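Thioredoxin-like protein (Bacteroides caccae ATCC 43185, PDB 4YOD) is of unknown function but probably acts in thiol-disulfide exchange through its thioredoxin-like domain, which follows a helical domain. Local coordinates at residues I55-W60 and D101-D106. Sequence-based numbering, arbitrary orientation.
Sequences ITEQAW and DKYLYD
The ring of Tyr103 meets Glu57 at its edge, where OE2 lies in the ring plane, while CG of neighbouring Lys102 sits over the rim of one face. Tyr103 CD2 lies at the edge of the Trp60 indole, near its plane, 3.9 Å from Trp60 CD1; the indole's five-membered ring and the Tyr103 ring are inclined at 48°, an oblique pairing. Leu104 CD1 approaches Trp60 CZ2 obliquely at 4.2 Å, a branched aliphatic group suited to the buried indole. Beside this apolar contact, two donors grip one carboxylate oxygen. Lys102 NZ forms a salt bridge with the syn lone pair of Glu57 OE2 (2.8 Å), and Tyr103 OH donates to that oxygen on the anti side, 20° out of the carboxylate plane (2.6 Å). Glutamate suits the place because its extended chain carries the carboxylate across to helix 90-105; lysine, equally extended, keeps its ammonium at the exposed margin. An alanine in place of this glutamate would probably leave the Lys102 ammonium without this charged mate and the Tyr103 hydroxyl without this acceptor. The axes of helical pieces 55-60 and 101-105 run at 17°, 11.8 Å apart at closest approach, joining helices 53-66 and 90-105; Trp60 also packs on Ile96 and Leu99, and helix 114-125 covers Leu104 through Phe116.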
ATOM      1  N   ILE A  55      12.186  10.500  20.581  1.00 31.32           N
ATOM      2  CA  ILE A  55      12.962   9.262  20.697  1.00 31.67           C
ATOM      3  C   ILE A  55      12.108   8.031  20.303  1.00 36.40           C
ATOM      4  O   ILE A  55      12.552   7.201  19.496  1.00 36.19           O
ATOM      5  CB  ILE A  55      13.561   9.113  22.120  1.00 35.29           C
ATOM      6  CG1 ILE A  55      14.675  10.190  22.328  1.00 36.50           C
ATOM      7  CG2 ILE A  55      14.128   7.689  22.310  1.00 36.01           C
ATOM      8  CD1 ILE A  55      15.239  10.331  23.761  1.00 42.33           C
ATOM      9  N   THR A  56      10.902   7.915  20.881  1.00 31.87           N
ATOM     10  CA  THR A  56       9.996   6.804  20.613  1.00 31.26           C
ATOM     11  C   THR A  56       9.606   6.737  19.117  1.00 32.57           C
ATOM     12  O   THR A  56       9.591   5.644  18.551  1.00 30.81           O
ATOM     13  CB  THR A  56       8.757   6.903  21.510  1.00 38.47           C
ATOM     14  OG1 THR A  56       9.195   7.188  22.837  1.00 39.43           O
ATOM     15  CG2 THR A  56       7.926   5.616  21.502  1.00 37.97           C
ATOM     16  N   GLU A  57       9.289   7.890  18.483  1.00 28.44           N
ATOM     17  CA  GLU A  57       8.874   7.861  17.077  1.00 27.96           C
ATOM     18  C   GLU A  57      10.053   7.437  16.167  1.00 31.78           C
ATOM     19  O   GLU A  57       9.845   6.668  15.232  1.00 31.55           O
ATOM     20  CB  GLU A  57       8.283   9.215  16.647  1.00 29.42           C
ATOM     21  CG  GLU A  57       7.787   9.278  15.206  1.00 31.98           C
ATOM     22  CD  GLU A  57       6.936  10.499  14.910  1.00 47.27           C
ATOM     23  OE1 GLU A  57       6.648  11.279  15.846  1.00 42.44           O
ATOM     24  OE2 GLU A  57       6.550  10.680  13.738  1.00 43.24           O
ATOM     25  N   GLN A  58      11.285   7.894  16.473  1.00 29.12           N
ATOM     26  CA  GLN A  58      12.446   7.504  15.677  1.00 27.96           C
ATOM     27  C   GLN A  58      12.715   5.997  15.825  1.00 31.13           C
ATOM     28  O   GLN A  58      13.070   5.353  14.837  1.00 28.76           O
ATOM     29  CB  GLN A  58      13.688   8.342  16.010  1.00 29.66           C
ATOM     30  CG  GLN A  58      14.875   8.129  15.053  1.00 33.31           C
ATOM     31  CD  GLN A  58      14.506   8.183  13.587  1.00 40.11           C
ATOM     32  OE1 GLN A  58      13.792   9.081  13.122  1.00 36.15           O
ATOM     33  NE2 GLN A  58      14.997   7.216  12.824  1.00 34.52           N
ATOM     34  N   ALA A  59      12.475   5.432  17.028  1.00 29.60           N
ATOM     35  CA  ALA A  59      12.578   3.989  17.287  1.00 29.55           C
ATOM     36  C   ALA A  59      11.558   3.225  16.419  1.00 30.27           C
ATOM     37  O   ALA A  59      11.910   2.203  15.821  1.00 27.73           O
ATOM     38  CB  ALA A  59      12.334   3.694  18.763  1.00 30.74           C
ATOM     39  N   TRP A  60      10.324   3.766  16.293  1.00 27.83           N
ATOM     40  CA  TRP A  60       9.272   3.168  15.453  1.00 27.82           C
ATOM     41  C   TRP A  60       9.685   3.200  13.960  1.00 30.33           C
ATOM     42  O   TRP A  60       9.509   2.204  13.275  1.00 29.90           O
ATOM     43  CB  TRP A  60       7.911   3.850  15.650  1.00 26.63           C
ATOM     44  CG  TRP A  60       6.837   3.270  14.763  1.00 28.27           C
ATOM     45  CD1 TRP A  60       6.406   3.763  13.563  1.00 31.32           C
ATOM     46  CD2 TRP A  60       6.177   2.006  14.937  1.00 27.69           C
ATOM     47  NE1 TRP A  60       5.473   2.908  13.003  1.00 30.12           N
ATOM     48  CE2 TRP A  60       5.315   1.822  13.828  1.00 31.31           C
ATOM     49  CE3 TRP A  60       6.200   1.025  15.951  1.00 29.01           C
ATOM     50  CZ2 TRP A  60       4.482   0.700  13.704  1.00 29.97           C
ATOM     51  CZ3 TRP A  60       5.374  -0.080  15.830  1.00 29.33           C
ATOM     52  CH2 TRP A  60       4.531  -0.239  14.717  1.00 29.35           C
ATOM     53  N   ASP A 101      -0.288   4.011  11.520  1.00 26.64           N
ATOM     54  CA  ASP A 101      -1.104   4.674  10.490  1.00 26.67           C
ATOM     55  C   ASP A 101      -0.218   5.710   9.750  1.00 32.12           C
ATOM     56  O   ASP A 101      -0.018   5.603   8.532  1.00 32.96           O
ATOM     57  CB  ASP A 101      -2.345   5.333  11.151  1.00 28.25           C
ATOM     58  CG  ASP A 101      -3.285   6.143  10.269  1.00 41.18           C
ATOM     59  OD1 ASP A 101      -3.081   6.170   9.041  1.00 42.61           O
ATOM     60  OD2 ASP A 101      -4.271   6.687  10.801  1.00 49.41           O
ATOM     61  N   LYS A 102       0.380   6.657  10.505  1.00 28.81           N
ATOM     62  CA  LYS A 102       1.237   7.721   9.970  1.00 28.54           C
ATOM     63  C   LYS A 102       2.322   7.209   9.002  1.00 31.07           C
ATOM     64  O   LYS A 102       2.550   7.839   7.972  1.00 31.20           O
ATOM     65  CB  LYS A 102       1.911   8.494  11.126  1.00 31.77           C
ATOM     66  CG  LYS A 102       2.736   9.697  10.696  1.00 39.46           C
ATOM     67  CD  LYS A 102       3.245  10.464  11.903  1.00 44.28           C
ATOM     68  CE  LYS A 102       4.151  11.611  11.512  1.00 52.56           C
ATOM     69  NZ  LYS A 102       4.599  12.377  12.710  1.00 53.80           N
ATOM     70  N   TYR A 103       2.983   6.089   9.317  1.00 26.86           N
ATOM     71  CA  TYR A 103       4.080   5.629   8.469  1.00 27.25           C
ATOM     72  C   TYR A 103       3.721   4.502   7.499  1.00 31.53           C
ATOM     73  O   TYR A 103       4.283   4.465   6.407  1.00 31.44           O
ATOM     74  CB  TYR A 103       5.268   5.205   9.344  1.00 27.92           C
ATOM     75  CG  TYR A 103       5.933   6.414   9.960  1.00 31.60           C
ATOM     76  CD1 TYR A 103       6.792   7.216   9.213  1.00 34.38           C
ATOM     77  CD2 TYR A 103       5.637   6.809  11.266  1.00 32.00           C
ATOM     78  CE1 TYR A 103       7.354   8.374   9.750  1.00 35.42           C
ATOM     79  CE2 TYR A 103       6.217   7.952  11.822  1.00 33.29           C
ATOM     80  CZ  TYR A 103       7.054   8.741  11.050  1.00 40.66           C
ATOM     81  OH  TYR A 103       7.623   9.875  11.561  1.00 42.59           O
ATOM     82  N   LEU A 104       2.834   3.580   7.885  1.00 27.92           N
ATOM     83  CA  LEU A 104       2.543   2.426   7.037  1.00 27.85           C
ATOM     84  C   LEU A 104       1.263   2.550   6.238  1.00 32.30           C
ATOM     85  O   LEU A 104       1.114   1.791   5.276  1.00 33.92           O
ATOM     86  CB  LEU A 104       2.497   1.118   7.866  1.00 26.84           C
ATOM     87  CG  LEU A 104       3.700   0.795   8.744  1.00 30.54           C
ATOM     88  CD1 LEU A 104       3.343  -0.292   9.764  1.00 30.61           C
ATOM     89  CD2 LEU A 104       4.924   0.424   7.906  1.00 31.21           C
ATOM     90  N   TYR A 105       0.353   3.468   6.588  1.00 28.28           N
ATOM     91  CA  TYR A 105      -0.927   3.596   5.851  1.00 28.81           C
ATOM     92  C   TYR A 105      -1.040   4.876   5.025  1.00 34.48           C
ATOM     93  O   TYR A 105      -1.513   4.812   3.884  1.00 32.79           O
ATOM     94  CB  TYR A 105      -2.142   3.526   6.817  1.00 28.87           C
ATOM     95  CG  TYR A 105      -3.481   3.298   6.137  1.00 31.33           C
ATOM     96  CD1 TYR A 105      -3.748   2.115   5.445  1.00 33.33           C
ATOM     97  CD2 TYR A 105      -4.501   4.242   6.224  1.00 32.75           C
ATOM     98  CE1 TYR A 105      -5.007   1.858   4.901  1.00 34.08           C
ATOM     99  CE2 TYR A 105      -5.745   4.024   5.621  1.00 33.58           C
ATOM    100  CZ  TYR A 105      -6.001   2.818   4.982  1.00 41.96           C
ATOM    101  OH  TYR A 105      -7.235   2.562   4.415  1.00 44.31           O
ATOM    102  N   ASP A 106      -0.718   6.039   5.634  1.00 32.76           N
ATOM    103  CA  ASP A 106      -0.807   7.367   5.017  1.00 34.92           C
ATOM    104  C   ASP A 106      -0.204   7.356   3.590  1.00 39.02           C
ATOM    105  O   ASP A 106       0.951   6.946   3.429  1.00 36.62           O
ATOM    106  CB  ASP A 106      -0.093   8.422   5.900  1.00 37.73           C
ATOM    107  CG  ASP A 106      -0.386   9.884   5.576  1.00 52.52           C
ATOM    108  OD1 ASP A 106      -0.535  10.216   4.380  1.00 52.39           O
ATOM    109  OD2 ASP A 106      -0.376  10.710   6.510  1.00 64.23           O
TER